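Local coordinates for freshwater cyanophage protein (Microcystis phage Mic1, PDB 6L2W), which is of unknown function but is probably a structural protein of the phage, with a novel fold and a two-chain assembly, at residues Cys29-Ser32 with Leu33-Glu37; Tyr75-Ser78 with Gly79-Tyr83; Val97-Arg100 with Glu101-Lys105; Leu109-Ile112 with Lys113-Cys116. One frame throughout, in Å; residues are numbered along the deposited sequence.

Interaction 1: Cys29-Ser32 with Leu33-Glu37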
ATOM      1  N   CYS B  29     -12.164 -13.562   6.480  1.00 51.25           N
ATOM      2  CA  CYS B  29     -13.041 -12.511   6.988  1.00 56.66           C
ATOM      3  C   CYS B  29     -12.264 -11.185   7.059  1.00 55.47           C
ATOM      4  O   CYS B  29     -11.162 -11.119   7.627  1.00 53.15           O
ATOM      5  CB  CYS B  29     -13.617 -12.867   8.356  1.00 68.80           C
ATOM      6  SG  CYS B  29     -15.334 -13.452   8.287  1.00 79.45           S
ATOM      7  N   PRO B  30     -12.848 -10.128   6.488  1.00 51.14           N
ATOM      8  CA  PRO B  30     -12.257  -8.811   6.471  1.00 53.19           C
ATOM      9  C   PRO B  30     -12.271  -8.199   7.875  1.00 52.42           C
ATOM     10  O   PRO B  30     -13.250  -8.380   8.590  1.00 50.89           O
ATOM     11  CB  PRO B  30     -13.161  -7.998   5.538  1.00 53.29           C
ATOM     12  CG  PRO B  30     -14.520  -8.567   5.809  1.00 52.78           C
ATOM     13  CD  PRO B  30     -14.267 -10.031   6.120  1.00 54.24           C
ATOM     14  N   VAL B  31     -11.205  -7.496   8.250  1.00 50.37           N
ATOM     15  CA  VAL B  31     -11.169  -6.825   9.539  1.00 50.52           C
ATOM     16  C   VAL B  31     -10.738  -5.371   9.358  1.00 47.72           C
ATOM     17  O   VAL B  31      -9.590  -5.083   9.006  1.00 45.12           O
ATOM     18  CB  VAL B  31     -10.238  -7.526  10.542  1.00 55.42           C
ATOM     19  CG1 VAL B  31     -10.321  -6.843  11.902  1.00 54.49           C
ATOM     20  CG2 VAL B  31     -10.532  -9.019  10.660  1.00 54.53           C
ATOM     21  N   SER B  32     -11.647  -4.480   9.706  1.00 43.60           N
ATOM     22  CA  SER B  32     -11.435  -3.071   9.530  1.00 48.05           C
ATOM     23  C   SER B  32     -10.354  -2.537  10.479  1.00 48.04           C
ATOM     24  O   SER B  32     -10.031  -3.107  11.517  1.00 41.69           O
ATOM     25  CB  SER B  32     -12.711  -2.299   9.694  1.00 50.09           C
ATOM     26  OG  SER B  32     -12.424  -0.961  10.086  1.00 60.82           O
ATOM     27  N   LEU B  33      -9.850  -1.381  10.075  1.00 48.35           N
ATOM     28  CA  LEU B  33      -8.816  -0.630  10.774  1.00 54.36           C
ATOM     29  C   LEU B  33      -9.257  -0.256  12.183  1.00 52.70           C
ATOM     30  O   LEU B  33      -8.444  -0.255  13.093  1.00 50.60           O
ATOM     31  CB  LEU B  33      -8.527   0.656   9.996  1.00 55.35           C
ATOM     32  CG  LEU B  33      -7.513   0.494   8.885  1.00 56.75           C
ATOM     33  CD1 LEU B  33      -7.182   1.843   8.280  1.00 60.80           C
ATOM     34  CD2 LEU B  33      -6.265  -0.183   9.422  1.00 62.12           C
ATOM     35  N   SER B  34     -10.522   0.119  12.305  1.00 58.64           N
ATOM     36  CA  SER B  34     -11.115   0.523  13.575  1.00 62.30           C
ATOM     37  C   SER B  34     -10.971  -0.586  14.626  1.00 63.01           C
ATOM     38  O   SER B  34     -10.889  -0.285  15.808  1.00 67.35           O
ATOM     39  CB  SER B  34     -12.552   0.852  13.361  1.00 63.63           C
ATOM     40  OG  SER B  34     -13.212  -0.275  12.807  1.00 67.99           O
ATOM     41  N   GLU B  35     -10.948  -1.848  14.183  1.00 62.82           N
ATOM     42  CA  GLU B  35     -10.892  -3.028  15.070  1.00 65.69           C
ATOM     43  C   GLU B  35      -9.455  -3.552  15.218  1.00 64.10           C
ATOM     44  O   GLU B  35      -9.270  -4.643  15.761  1.00 65.24           O
ATOM     45  CB  GLU B  35     -11.743  -4.192  14.531  1.00 71.23           C
ATOM     46  CG  GLU B  35     -13.128  -3.810  14.021  1.00 80.45           C
ATOM     47  CD  GLU B  35     -13.854  -4.895  13.230  1.00 95.28           C
ATOM     48  OE1 GLU B  35     -14.538  -5.725  13.861  1.00102.45           O
ATOM     49  OE2 GLU B  35     -13.746  -4.910  11.977  1.00 98.85           O
ATOM     50  N   ILE B  36      -8.446  -2.836  14.723  1.00 63.45           N
ATOM     51  CA  ILE B  36      -7.066  -3.364  14.722  1.00 59.90           C
ATOM     52  C   ILE B  36      -6.207  -2.435  15.584  1.00 69.10           C
ATOM     53  O   ILE B  36      -6.124  -1.234  15.312  1.00 65.07           O
ATOM     54  CB  ILE B  36      -6.482  -3.490  13.295  1.00 53.83           C
ATOM     55  CG1 ILE B  36      -7.196  -4.545  12.445  1.00 49.82           C
ATOM     56  CG2 ILE B  36      -4.991  -3.772  13.348  1.00 51.63           C
ATOM     57  CD1 ILE B  36      -6.835  -4.485  10.990  1.00 49.40           C
ATOM     58  N   GLU B  37      -5.523  -3.020  16.566  1.00 74.78           N
ATOM     59  CA  GLU B  37      -4.842  -2.249  17.581  1.00 70.80           C
ATOM     60  C   GLU B  37      -3.363  -2.099  17.221  1.00 69.79           C
ATOM     61  O   GLU B  37      -2.825  -0.993  17.317  1.00 74.63           O
ATOM     62  CB  GLU B  37      -5.040  -2.891  18.954  1.00 78.60           C
ATOM     63  CG  GLU B  37      -5.590  -1.914  19.983  1.00 86.12           C
ATOM     64  CD  GLU B  37      -4.669  -1.693  21.167  1.00 87.75           C
ATOM     65  OE1 GLU B  37      -3.663  -0.977  21.006  1.00 95.66           O
ATOM     66  OE2 GLU B  37      -4.947  -2.258  22.237  1.00 91.35           O
TER
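The carboxylate of E35 turns back toward the end of the strand and takes the backbone N-H of S32 on the anti side of OE2, 23° out of the carboxylate plane (S32 N to E35 OE2, 3.1 Å). At the same oxygen lie CG1 of V31 and CB of S32, so apolar groups flank the bonded atom. The second flat group, the S32 carbonyl, is met from above its plane by the amide of E35, with E35 N 3.1 Å from S32 O, while CG1 of I36 comes within 3.3 Å of that same S32 O. Bonds running both ways between S32 and E35 thus close the turn: a main-chain turn bond from E35 N to S32 O, reinforced by the E35 carboxylate on S32 N. E35 reaches back because CG stands beside its own N (chi1 -45°) and the chain is extended beyond it. The two serine hydroxyls, S32 OG and S34 OG, share a hydrogen bond of 2.9 Å. V31 and I36 touch through their CG1 atoms, and both lean on F42. The turn is a short 3-10 segment directly following strand 30-32, which pairs with strand 17-23, and L33 packs on F73 of the second subunit.

Interaction 2: Tyr75-Ser78 with Gly79-Tyr83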
ATOM      1  N   TYR B  75       4.918  -6.598  -3.526  1.00 36.56           N
ATOM      2  CA  TYR B  75       3.521  -6.222  -3.454  1.00 40.53           C
ATOM      3  C   TYR B  75       2.815  -6.615  -4.749  1.00 38.33           C
ATOM      4  O   TYR B  75       3.356  -6.467  -5.824  1.00 38.22           O
ATOM      5  CB  TYR B  75       3.362  -4.710  -3.246  1.00 38.79           C
ATOM      6  CG  TYR B  75       4.168  -4.150  -2.103  1.00 35.94           C
ATOM      7  CD1 TYR B  75       5.468  -3.723  -2.280  1.00 40.19           C
ATOM      8  CD2 TYR B  75       3.649  -4.097  -0.829  1.00 39.41           C
ATOM      9  CE1 TYR B  75       6.216  -3.212  -1.229  1.00 40.89           C
ATOM     10  CE2 TYR B  75       4.378  -3.588   0.233  1.00 38.53           C
ATOM     11  CZ  TYR B  75       5.667  -3.134   0.036  1.00 40.78           C
ATOM     12  OH  TYR B  75       6.396  -2.650   1.094  1.00 42.52           O
ATOM     13  N   TRP B  76       1.581  -7.060  -4.589  1.00 39.45           N
ATOM     14  CA  TRP B  76       0.712  -7.403  -5.695  1.00 38.69           C
ATOM     15  C   TRP B  76      -0.649  -6.748  -5.477  1.00 39.06           C
ATOM     16  O   TRP B  76      -1.304  -7.034  -4.493  1.00 41.83           O
ATOM     17  CB  TRP B  76       0.551  -8.925  -5.802  1.00 35.00           C
ATOM     18  CG  TRP B  76       1.827  -9.655  -6.077  1.00 34.05           C
ATOM     19  CD1 TRP B  76       2.281 -10.121  -7.281  1.00 37.84           C
ATOM     20  CD2 TRP B  76       2.839  -9.995  -5.117  1.00 35.17           C
ATOM     21  NE1 TRP B  76       3.508 -10.722  -7.136  1.00 37.90           N
ATOM     22  CE2 TRP B  76       3.870 -10.674  -5.819  1.00 34.63           C
ATOM     23  CE3 TRP B  76       2.977  -9.784  -3.742  1.00 33.18           C
ATOM     24  CZ2 TRP B  76       5.007 -11.165  -5.188  1.00 31.48           C
ATOM     25  CZ3 TRP B  76       4.113 -10.263  -3.121  1.00 35.51           C
ATOM     26  CH2 TRP B  76       5.117 -10.931  -3.836  1.00 31.64           C
ATOM     27  N   TYR B  77      -1.085  -5.973  -6.456  1.00 39.28           N
ATOM     28  CA  TYR B  77      -2.323  -5.236  -6.397  1.00 38.73           C
ATOM     29  C   TYR B  77      -3.405  -5.894  -7.260  1.00 39.39           C
ATOM     30  O   TYR B  77      -3.120  -6.519  -8.278  1.00 43.08           O
ATOM     31  CB  TYR B  77      -2.067  -3.791  -6.828  1.00 40.40           C
ATOM     32  CG  TYR B  77      -1.472  -2.954  -5.726  1.00 40.74           C
ATOM     33  CD1 TYR B  77      -0.102  -2.857  -5.554  1.00 40.22           C
ATOM     34  CD2 TYR B  77      -2.287  -2.306  -4.819  1.00 41.84           C
ATOM     35  CE1 TYR B  77       0.446  -2.107  -4.527  1.00 40.21           C
ATOM     36  CE2 TYR B  77      -1.753  -1.539  -3.794  1.00 45.01           C
ATOM     37  CZ  TYR B  77      -0.383  -1.452  -3.639  1.00 42.87           C
ATOM     38  OH  TYR B  77       0.124  -0.698  -2.619  1.00 52.25           O
ATOM     39  N   SER B  78      -4.631  -5.704  -6.857  1.00 36.04           N
ATOM     40  CA  SER B  78      -5.763  -6.176  -7.674  1.00 38.48           C
ATOM     41  C   SER B  78      -5.985  -5.165  -8.797  1.00 39.15           C
ATOM     42  O   SER B  78      -5.582  -4.022  -8.646  1.00 35.19           O
ATOM     43  CB  SER B  78      -6.986  -6.378  -6.846  1.00 39.25           C
ATOM     44  OG  SER B  78      -7.455  -5.167  -6.317  1.00 41.21           O
ATOM     45  N   GLY B  79      -6.605  -5.563  -9.878  1.00 42.85           N
ATOM     46  CA  GLY B  79      -6.844  -4.645 -11.003  1.00 44.47           C
ATOM     47  C   GLY B  79      -7.718  -3.467 -10.628  1.00 45.74           C
ATOM     48  O   GLY B  79      -7.462  -2.400 -11.146  1.00 45.80           O
ATOM     49  N   ASP B  80      -8.678  -3.645  -9.731  1.00 50.01           N
ATOM     50  CA  ASP B  80      -9.605  -2.574  -9.287  1.00 50.21           C
ATOM     51  C   ASP B  80      -8.989  -1.745  -8.151  1.00 48.78           C
ATOM     52  O   ASP B  80      -9.639  -0.798  -7.726  1.00 43.14           O
ATOM     53  CB  ASP B  80     -10.982  -3.155  -8.968  1.00 50.71           C
ATOM     54  CG  ASP B  80     -11.008  -4.109  -7.796  1.00 58.48           C
ATOM     55  OD1 ASP B  80      -9.947  -4.498  -7.345  1.00 62.64           O
ATOM     56  OD2 ASP B  80     -12.094  -4.443  -7.349  1.00 61.35           O
ATOM     57  N   MET B  81      -7.801  -2.118  -7.692  1.00 42.56           N
ATOM     58  CA  MET B  81      -7.006  -1.476  -6.617  1.00 40.79           C
ATOM     59  C   MET B  81      -7.697  -1.586  -5.258  1.00 36.76           C
ATOM     60  O   MET B  81      -7.273  -0.905  -4.372  1.00 35.45           O
ATOM     61  CB  MET B  81      -6.636  -0.028  -6.934  1.00 39.81           C
ATOM     62  CG  MET B  81      -5.708   0.092  -8.109  1.00 40.59           C
ATOM     63  SD  MET B  81      -4.064  -0.526  -7.840  1.00 32.05           S
ATOM     64  CE  MET B  81      -3.561   0.473  -6.459  1.00 30.68           C
ATOM     65  N   SER B  82      -8.686  -2.438  -5.109  1.00 35.84           N
ATOM     66  CA  SER B  82      -9.356  -2.604  -3.816  1.00 36.20           C
ATOM     67  C   SER B  82      -8.532  -3.433  -2.807  1.00 35.32           C
ATOM     68  O   SER B  82      -8.770  -3.336  -1.600  1.00 36.39           O
ATOM     69  CB  SER B  82     -10.673  -3.265  -4.031  1.00 38.49           C
ATOM     70  OG  SER B  82     -11.536  -2.440  -4.779  1.00 41.38           O
ATOM     71  N   TYR B  83      -7.629  -4.299  -3.281  1.00 33.23           N
ATOM     72  CA  TYR B  83      -6.898  -5.241  -2.422  1.00 34.78           C
ATOM     73  C   TYR B  83      -5.423  -5.231  -2.803  1.00 32.16           C
ATOM     74  O   TYR B  83      -5.068  -4.973  -3.924  1.00 33.30           O
ATOM     75  CB  TYR B  83      -7.398  -6.690  -2.547  1.00 34.15           C
ATOM     76  CG  TYR B  83      -8.891  -6.828  -2.551  1.00 33.17           C
ATOM     77  CD1 TYR B  83      -9.607  -6.763  -1.373  1.00 36.72           C
ATOM     78  CD2 TYR B  83      -9.590  -6.941  -3.731  1.00 35.36           C
ATOM     79  CE1 TYR B  83     -10.985  -6.822  -1.359  1.00 34.88           C
ATOM     80  CE2 TYR B  83     -10.974  -6.999  -3.743  1.00 35.05           C
ATOM     81  CZ  TYR B  83     -11.670  -6.916  -2.555  1.00 35.63           C
ATOM     82  OH  TYR B  83     -13.030  -6.934  -2.541  1.00 38.94           O
TER
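S78 and D80 meet through their side chains at the centre of this tight hairpin loop, where the hydroxyl of S78 donates to D80 OD1 (S78 OG to D80 OD1, 2.8 Å) and accepts the amide of Y83 (Y83 N to S78 OG, 3.2 Å). With chi1 at 65°, S78 OG lies between its own N and carbonyl carbon and can serve both partners. The main chain of S78 is equally engaged: S78 N bonds Y83 O at 3.1 Å, and S78 O receives M81 N to close a type I turn. On the strand residue before S78, the M81 side chain, bent at chi2 and chi3, brings CE to 3.5 Å from Y77 CD2, a Met-aromatic contact in which SD sits obliquely to the ring. H9 of the second subunit meets this same pair. The loose side is that of D80, which is exposed. Its OD1 also takes S82 N in an Asx turn, from well above the carboxylate plane, and the S82 OG approach to OD2 is weak. Linked to each other, S78 OG and D80 OD1 take the amides of Y83 and S82 in turn, which suggests that the loop's shape is set largely by polar bonds.

Interaction 3: Val97-Arg100 with Glu101-Lys105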
ATOM      1  N   VAL B  97      13.317 -14.935  -5.043  1.00 55.93           N
ATOM      2  CA  VAL B  97      12.907 -16.299  -5.459  1.00 56.23           C
ATOM      3  C   VAL B  97      11.416 -16.486  -5.137  1.00 47.39           C
ATOM      4  O   VAL B  97      10.685 -16.931  -6.001  1.00 42.54           O
ATOM      5  CB  VAL B  97      13.797 -17.398  -4.827  1.00 59.56           C
ATOM      6  CG1 VAL B  97      13.215 -18.802  -4.988  1.00 56.77           C
ATOM      7  CG2 VAL B  97      15.211 -17.358  -5.398  1.00 59.37           C
ATOM      8  N   LYS B  98      10.961 -16.129  -3.932  1.00 44.18           N
ATOM      9  CA  LYS B  98       9.541 -16.271  -3.609  1.00 46.01           C
ATOM     10  C   LYS B  98       8.691 -15.331  -4.459  1.00 43.11           C
ATOM     11  O   LYS B  98       7.557 -15.675  -4.769  1.00 39.18           O
ATOM     12  CB  LYS B  98       9.214 -16.037  -2.133  1.00 46.62           C
ATOM     13  CG  LYS B  98       9.244 -17.298  -1.281  1.00 60.78           C
ATOM     14  CD  LYS B  98       8.195 -18.350  -1.639  1.00 61.78           C
ATOM     15  CE  LYS B  98       8.558 -19.736  -1.139  1.00 63.35           C
ATOM     16  NZ  LYS B  98       7.372 -20.453  -0.609  1.00 66.44           N
ATOM     17  N   ILE B  99       9.226 -14.169  -4.824  1.00 45.45           N
ATOM     18  CA  ILE B  99       8.461 -13.218  -5.617  1.00 43.16           C
ATOM     19  C   ILE B  99       8.247 -13.812  -7.007  1.00 41.61           C
ATOM     20  O   ILE B  99       7.141 -13.752  -7.517  1.00 40.84           O
ATOM     21  CB  ILE B  99       9.142 -11.835  -5.649  1.00 43.29           C
ATOM     22  CG1 ILE B  99       9.005 -11.142  -4.292  1.00 46.84           C
ATOM     23  CG2 ILE B  99       8.595 -10.956  -6.765  1.00 43.26           C
ATOM     24  CD1 ILE B  99      10.003 -10.032  -4.070  1.00 48.74           C
ATOM     25  N   ARG B 100       9.313 -14.383  -7.573  1.00 45.98           N
ATOM     26  CA  ARG B 100       9.283 -15.077  -8.851  1.00 47.40           C
ATOM     27  C   ARG B 100       8.226 -16.189  -8.809  1.00 43.86           C
ATOM     28  O   ARG B 100       7.377 -16.296  -9.710  1.00 42.29           O
ATOM     29  CB  ARG B 100      10.677 -15.620  -9.179  1.00 55.36           C
ATOM     30  CG  ARG B 100      10.813 -16.186 -10.589  1.00 63.36           C
ATOM     31  CD  ARG B 100      12.216 -16.119 -11.192  1.00 72.39           C
ATOM     32  NE  ARG B 100      13.173 -17.114 -10.705  1.00 76.56           N
ATOM     33  CZ  ARG B 100      14.270 -16.843  -9.987  1.00 90.41           C
ATOM     34  NH1 ARG B 100      14.507 -15.616  -9.546  1.00 91.47           N
ATOM     35  NH2 ARG B 100      15.133 -17.811  -9.715  1.00 86.85           N
ATOM     36  N   GLU B 101       8.243 -16.994  -7.762  1.00 41.06           N
ATOM     37  CA  GLU B 101       7.294 -18.093  -7.657  1.00 45.78           C
ATOM     38  C   GLU B 101       5.857 -17.553  -7.658  1.00 45.82           C
ATOM     39  O   GLU B 101       4.977 -18.115  -8.330  1.00 44.72           O
ATOM     40  CB  GLU B 101       7.525 -18.901  -6.386  1.00 48.76           C
ATOM     41  CG  GLU B 101       8.763 -19.773  -6.460  1.00 63.94           C
ATOM     42  CD  GLU B 101       9.036 -20.637  -5.235  1.00 67.57           C
ATOM     43  OE1 GLU B 101       8.087 -20.876  -4.433  1.00 63.24           O
ATOM     44  OE2 GLU B 101      10.202 -21.085  -5.095  1.00 72.94           O
ATOM     45  N   ILE B 102       5.625 -16.477  -6.897  1.00 43.05           N
ATOM     46  CA  ILE B 102       4.282 -15.950  -6.722  1.00 39.86           C
ATOM     47  C   ILE B 102       3.782 -15.378  -8.046  1.00 36.66           C
ATOM     48  O   ILE B 102       2.644 -15.619  -8.414  1.00 31.60           O
ATOM     49  CB  ILE B 102       4.220 -14.928  -5.576  1.00 39.34           C
ATOM     50  CG1 ILE B 102       4.416 -15.662  -4.250  1.00 40.86           C
ATOM     51  CG2 ILE B 102       2.918 -14.118  -5.612  1.00 36.44           C
ATOM     52  CD1 ILE B 102       4.439 -14.765  -3.034  1.00 45.65           C
ATOM     53  N   ASN B 103       4.649 -14.651  -8.728  1.00 38.28           N
ATOM     54  CA  ASN B 103       4.340 -14.059 -10.013  1.00 38.63           C
ATOM     55  C   ASN B 103       4.035 -15.139 -11.061  1.00 39.42           C
ATOM     56  O   ASN B 103       3.094 -14.968 -11.845  1.00 40.04           O
ATOM     57  CB  ASN B 103       5.478 -13.153 -10.479  1.00 39.60           C
ATOM     58  CG  ASN B 103       5.330 -11.732  -9.975  1.00 41.87           C
ATOM     59  OD1 ASN B 103       4.216 -11.279  -9.720  1.00 39.71           O
ATOM     60  ND2 ASN B 103       6.432 -10.999  -9.899  1.00 36.92           N
ATOM     61  N   LEU B 104       4.805 -16.229 -11.090  1.00 37.41           N
ATOM     62  CA  LEU B 104       4.547 -17.312 -12.046  1.00 41.48           C
ATOM     63  C   LEU B 104       3.136 -17.868 -11.786  1.00 39.71           C
ATOM     64  O   LEU B 104       2.323 -17.979 -12.688  1.00 41.18           O
ATOM     65  CB  LEU B 104       5.629 -18.399 -11.925  1.00 43.10           C
ATOM     66  CG  LEU B 104       5.357 -19.718 -12.663  1.00 44.32           C
ATOM     67  CD1 LEU B 104       5.160 -19.479 -14.146  1.00 44.84           C
ATOM     68  CD2 LEU B 104       6.476 -20.738 -12.439  1.00 43.44           C
ATOM     69  N   LYS B 105       2.840 -18.168 -10.540  1.00 37.45           N
ATOM     70  CA  LYS B 105       1.568 -18.767 -10.188  1.00 40.28           C
ATOM     71  C   LYS B 105       0.415 -17.799 -10.495  1.00 39.86           C
ATOM     72  O   LYS B 105      -0.567 -18.184 -11.145  1.00 38.54           O
ATOM     73  CB  LYS B 105       1.586 -19.193  -8.723  1.00 42.01           C
ATOM     74  CG  LYS B 105       0.303 -19.853  -8.249  1.00 50.07           C
ATOM     75  CD  LYS B 105       0.133 -21.272  -8.734  1.00 54.97           C
ATOM     76  CE  LYS B 105      -1.273 -21.774  -8.496  1.00 62.60           C
ATOM     77  NZ  LYS B 105      -1.409 -23.207  -8.839  1.00 67.53           N
TER
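E101 reaches back along the helix toward K98 and V97. E101 N bonds V97 O at 3.0 Å. Its side chain is extended, so that OE1 lies 3.5 Å from K98 CE while the charged pair itself is long, 3.9 Å from K98 NZ to E101 OE1. The lysine thus meets the carboxylate mainly with its methylenes, and OE2 turns to CG1 of V97. At I102 the amide takes K98 O, and CG1 comes to 3.2 Å from the same K98 O. I102 also packs on L52 of helix 51-61 and on W76. N103 lies side by side with I99, the two side chains pointing the same way: N103 N bonds I99 O at 2.9 Å, and its ND2 is 3.8 Å from I99 CG2. The amide end is fixed from outside, OD1 taking the indole N-H of W76 and ND2 donating to the side chain of N67. L104 follows with its N on R100 O, and its CB lies 3.5 Å from that R100 O. K105 N closes the next turn on E101 O. These successive i to i+4 bonds, with I99, I102 and N103 meeting W76 of strand 75-77, are consistent with an amphipathic alpha-helix packed on a beta-sheet.

Interaction 4: Leu109-Ile112 with Lys113-Cys116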
ATOM      1  N   LEU B 109      -2.591 -18.401 -13.075  1.00 44.94           N
ATOM      2  CA  LEU B 109      -3.982 -18.360 -12.676  1.00 44.08           C
ATOM      3  C   LEU B 109      -4.733 -17.366 -13.559  1.00 45.38           C
ATOM      4  O   LEU B 109      -5.858 -17.650 -13.943  1.00 38.11           O
ATOM      5  CB  LEU B 109      -4.084 -18.007 -11.195  1.00 45.38           C
ATOM      6  CG  LEU B 109      -3.642 -19.125 -10.260  1.00 47.61           C
ATOM      7  CD1 LEU B 109      -3.464 -18.583  -8.848  1.00 46.49           C
ATOM      8  CD2 LEU B 109      -4.633 -20.297 -10.293  1.00 44.71           C
ATOM      9  N   GLU B 110      -4.089 -16.257 -13.926  1.00 48.56           N
ATOM     10  CA  GLU B 110      -4.748 -15.280 -14.786  1.00 51.52           C
ATOM     11  C   GLU B 110      -5.043 -15.903 -16.159  1.00 49.51           C
ATOM     12  O   GLU B 110      -6.067 -15.606 -16.764  1.00 47.06           O
ATOM     13  CB  GLU B 110      -3.903 -14.011 -14.930  1.00 54.44           C
ATOM     14  CG  GLU B 110      -4.423 -13.046 -15.987  1.00 57.41           C
ATOM     15  CD  GLU B 110      -3.550 -11.829 -16.263  1.00 63.19           C
ATOM     16  OE1 GLU B 110      -2.628 -11.541 -15.455  1.00 64.97           O
ATOM     17  OE2 GLU B 110      -3.794 -11.170 -17.292  1.00 63.91           O
ATOM     18  N   LEU B 111      -4.142 -16.718 -16.681  1.00 50.59           N
ATOM     19  CA  LEU B 111      -4.346 -17.280 -18.026  1.00 52.40           C
ATOM     20  C   LEU B 111      -5.365 -18.424 -17.997  1.00 50.04           C
ATOM     21  O   LEU B 111      -6.018 -18.684 -19.006  1.00 49.99           O
ATOM     22  CB  LEU B 111      -3.016 -17.776 -18.584  1.00 55.39           C
ATOM     23  CG  LEU B 111      -2.009 -16.674 -18.889  1.00 62.22           C
ATOM     24  CD1 LEU B 111      -0.671 -17.283 -19.243  1.00 67.43           C
ATOM     25  CD2 LEU B 111      -2.484 -15.766 -20.011  1.00 59.43           C
ATOM     26  N   ILE B 112      -5.485 -19.111 -16.876  1.00 47.70           N
ATOM     27  CA  ILE B 112      -6.531 -20.115 -16.750  1.00 50.23           C
ATOM     28  C   ILE B 112      -7.894 -19.413 -16.785  1.00 53.82           C
ATOM     29  O   ILE B 112      -8.776 -19.894 -17.485  1.00 48.52           O
ATOM     30  CB  ILE B 112      -6.341 -20.991 -15.495  1.00 50.59           C
ATOM     31  CG1 ILE B 112      -5.103 -21.883 -15.632  1.00 49.19           C
ATOM     32  CG2 ILE B 112      -7.588 -21.814 -15.200  1.00 46.53           C
ATOM     33  CD1 ILE B 112      -4.647 -22.480 -14.323  1.00 53.87           C
ATOM     34  N   LYS B 113      -8.062 -18.276 -16.097  1.00 55.02           N
ATOM     35  CA  LYS B 113      -9.343 -17.535 -16.176  1.00 64.48           C
ATOM     36  C   LYS B 113      -9.641 -17.134 -17.629  1.00 65.11           C
ATOM     37  O   LYS B 113     -10.737 -17.394 -18.122  1.00 68.92           O
ATOM     38  CB  LYS B 113      -9.331 -16.312 -15.253  1.00 68.26           C
ATOM     39  CG  LYS B 113      -9.494 -16.642 -13.777  1.00 72.16           C
ATOM     40  CD  LYS B 113      -8.802 -15.673 -12.833  1.00 79.97           C
ATOM     41  CE  LYS B 113      -9.496 -14.331 -12.738  1.00 79.48           C
ATOM     42  NZ  LYS B 113      -9.208 -13.656 -11.448  1.00 78.87           N
ATOM     43  N   ASN B 114      -8.678 -16.512 -18.311  1.00 64.42           N
ATOM     44  CA  ASN B 114      -8.846 -16.104 -19.717  1.00 70.37           C
ATOM     45  C   ASN B 114      -9.291 -17.300 -20.578  1.00 72.54           C
ATOM     46  O   ASN B 114     -10.259 -17.199 -21.316  1.00 73.98           O
ATOM     47  CB  ASN B 114      -7.562 -15.505 -20.304  1.00 75.15           C
ATOM     48  CG  ASN B 114      -7.319 -14.062 -19.910  1.00 81.34           C
ATOM     49  OD1 ASN B 114      -8.139 -13.442 -19.231  1.00 79.96           O
ATOM     50  ND2 ASN B 114      -6.182 -13.522 -20.326  1.00 78.01           N
ATOM     51  N   GLU B 115      -8.568 -18.416 -20.491  1.00 73.03           N
ATOM     52  CA  GLU B 115      -8.896 -19.664 -21.218  1.00 68.05           C
ATOM     53  C   GLU B 115     -10.308 -20.164 -20.842  1.00 68.26           C
ATOM     54  O   GLU B 115     -11.068 -20.541 -21.739  1.00 64.96           O
ATOM     55  CB  GLU B 115      -7.808 -20.715 -20.956  1.00 69.65           C
ATOM     56  CG  GLU B 115      -7.807 -21.891 -21.927  1.00 76.87           C
ATOM     57  CD  GLU B 115      -7.264 -21.621 -23.328  1.00 82.91           C
ATOM     58  OE1 GLU B 115      -6.989 -20.449 -23.656  1.00 81.06           O
ATOM     59  OE2 GLU B 115      -7.120 -22.593 -24.101  1.00 90.44           O
ATOM     60  N   CYS B 116     -10.682 -20.153 -19.556  1.00 63.22           N
ATOM     61  CA  CYS B 116     -11.968 -20.699 -19.085  1.00 61.33           C
ATOM     62  C   CYS B 116     -13.124 -19.782 -19.532  1.00 78.44           C
ATOM     63  O   CYS B 116     -14.089 -19.584 -18.782  1.00 83.27           O
ATOM     64  CB  CYS B 116     -11.982 -20.890 -17.565  1.00 59.20           C
ATOM     65  SG  CYS B 116     -11.661 -22.584 -16.983  1.00 66.24           S
TER
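The last turns of helix 96-115 are closed by four successive i to i+4 backbone bonds, the first joining L109 to K113 (K113 N to L109 O, 3.1 Å) and the last joining I112 to C116. C116 is the first residue to leave helical geometry, its psi having swung to 38°, yet its amide still completes the ladder and with 2.8 Å from C116 N to I112 O gives the shortest of the four bonds. Side chains add to this through their lower carbons. K113 lays its methylenes along the carbonyl it bonds, with CD 3.7 Å from L109 O, before the chain bends at chi3 and carries the amine away. N114 stands near the preceding turn with CG 3.7 Å from E110 O, while its amide nitrogen grazes L111 (N114 ND2 to L111 CD2, 4.3 Å). E115 sets CB 3.3 Å from L111 O and then bends outward. At the end C116 turns its CB to 3.4 Å from I112 O. No side-chain polar bond crosses the contact, so the main chain carries it. Most of this end lies at the surface, and no second subunit touches it. L109 rests on C56, E57 and A60 of helix 51-61, so that the two helices touch near the exposed C-terminal end of helix 96-115.

Along the chain the four contacts follow one another without overlap. Interactions 1 and 2 both reach the antiparallel sheet, their centres 19 Å apart, and both touch the second subunit, so the dimer contact draws on each. Interactions 3 and 4 share helix 96-115, centres 17 Å apart, and no other chain touches them. Sheet and helix are bridged where interactions 2 and 3, whose centres are 17 Å apart, touch through W76, which packs on I99 and I102. Interaction 1 lies across the chain's centre from both helical contacts, centre to centre 28 Å from interaction 3 and 32 Å from interaction 4. The strand-and-turn contacts thus meet the second subunit, whereas these two segments of helix 96-115 do not.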